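PDB 6LCH: Sel1 repeat family protein from Pseudomonas aeruginosa, which probably serves as an immunity protein that protects the bacterium against the type VI secretion effector PldB. Local coordinates for residues A[180-183]-A[184-187]. Sequence-based numbering, arbitrary orientation.
Sequences EHNF and PKAL
With CG of N182 anti to the backbone N (chi1 -167°) and the amide twisted by a chi2 of -31°, OD1 is brought to the N-H of K185, in the first turn of the following helix. K185 N donates to OD1 of N182 over 3.1 Å, a fairly straight bond at hydrogen (156°), yet the donor stands well above the amide plane and does not lie on a lone pair. Close by, CB of K185 lies 3.2 Å from the same OD1, and the two side chains pass at a slant. This is an N-cap: N182, asparagine being a common cap residue, supplies a side-chain acceptor to the N-H of K185 at the N3 position of helix 183-195, which has no preceding turn to serve it. The stretch falls in the range of a Sel1 repeat, and N182 ends the short loop between helices 166-178 and 183-195. Backbone bonding takes over at once, A186 N reaching N182 O at 2.9 Å and L187 N reaching F183 O at 2.8 Å. P184, whose ring nitrogen has no hydrogen to give, sits in the first turn, its CD 3.5 Å from CB of F183. The amide of N182 is gripped further by the C-terminal region, where ND2 donates to D264 and OD1 also accepts from A265 N; D264 additionally forms a long, weak ion pair with K185 NZ.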
# COMPACT_ATOMS: atom_id res chain seq x y z
N GLU A 180 -1.31 -6.12 21.04
CA GLU A 180 -2.35 -6.83 21.78
C GLU A 180 -2.03 -8.30 22.02
O GLU A 180 -2.79 -8.97 22.72
CB GLU A 180 -3.69 -6.71 21.05
CG GLU A 180 -4.15 -5.27 20.84
CD GLU A 180 -5.59 -5.06 21.24
OE1 GLU A 180 -5.93 -5.33 22.41
OE2 GLU A 180 -6.40 -4.62 20.39
N HIS A 181 -0.93 -8.80 21.45
CA HIS A 181 -0.54 -10.21 21.60
C HIS A 181 -1.71 -11.14 21.29
O HIS A 181 -1.93 -12.15 21.96
CB HIS A 181 0.01 -10.47 23.00
CG HIS A 181 1.15 -11.44 23.02
ND1 HIS A 181 1.00 -12.76 23.38
CD2 HIS A 181 2.47 -11.28 22.73
CE1 HIS A 181 2.17 -13.37 23.31
NE2 HIS A 181 3.08 -12.50 22.92
N ASN A 182 -2.48 -10.78 20.26
CA ASN A 182 -3.62 -11.56 19.79
C ASN A 182 -3.21 -12.21 18.47
O ASN A 182 -3.46 -11.69 17.39
CB ASN A 182 -4.86 -10.68 19.61
CG ASN A 182 -6.13 -11.48 19.44
OD1 ASN A 182 -6.12 -12.58 18.89
ND2 ASN A 182 -7.25 -10.92 19.91
N PHE A 183 -2.56 -13.37 18.58
CA PHE A 183 -2.01 -14.02 17.39
C PHE A 183 -3.08 -14.44 16.39
O PHE A 183 -2.92 -14.14 15.19
CB PHE A 183 -1.12 -15.19 17.82
CG PHE A 183 0.08 -14.76 18.62
CD1 PHE A 183 0.62 -13.49 18.45
CD2 PHE A 183 0.67 -15.62 19.53
CE1 PHE A 183 1.72 -13.09 19.18
CE2 PHE A 183 1.77 -15.21 20.27
CZ PHE A 183 2.29 -13.95 20.09
N PRO A 184 -4.18 -15.11 16.78
CA PRO A 184 -5.16 -15.51 15.76
C PRO A 184 -5.88 -14.35 15.10
O PRO A 184 -6.21 -14.44 13.92
CB PRO A 184 -6.13 -16.41 16.54
CG PRO A 184 -5.43 -16.75 17.81
CD PRO A 184 -4.58 -15.56 18.11
N LYS A 185 -6.14 -13.27 15.84
CA LYS A 185 -6.69 -12.08 15.19
C LYS A 185 -5.65 -11.42 14.30
O LYS A 185 -6.00 -10.83 13.27
CB LYS A 185 -7.20 -11.10 16.23
CG LYS A 185 -8.04 -9.97 15.66
CD LYS A 185 -8.84 -9.29 16.75
CE LYS A 185 -10.32 -9.30 16.43
NZ LYS A 185 -11.11 -8.81 17.60
N ALA A 186 -4.37 -11.50 14.68
CA ALA A 186 -3.32 -10.99 13.81
C ALA A 186 -3.25 -11.79 12.52
O ALA A 186 -3.10 -11.22 11.44
CB ALA A 186 -1.97 -11.03 14.54
N LEU A 187 -3.37 -13.12 12.62
CA LEU A 187 -3.31 -13.97 11.44
C LEU A 187 -4.47 -13.70 10.50
O LEU A 187 -4.32 -13.81 9.28
CB LEU A 187 -3.29 -15.44 11.87
CG LEU A 187 -2.64 -16.45 10.93
CD1 LEU A 187 -1.16 -16.14 10.72
CD2 LEU A 187 -2.82 -17.86 11.47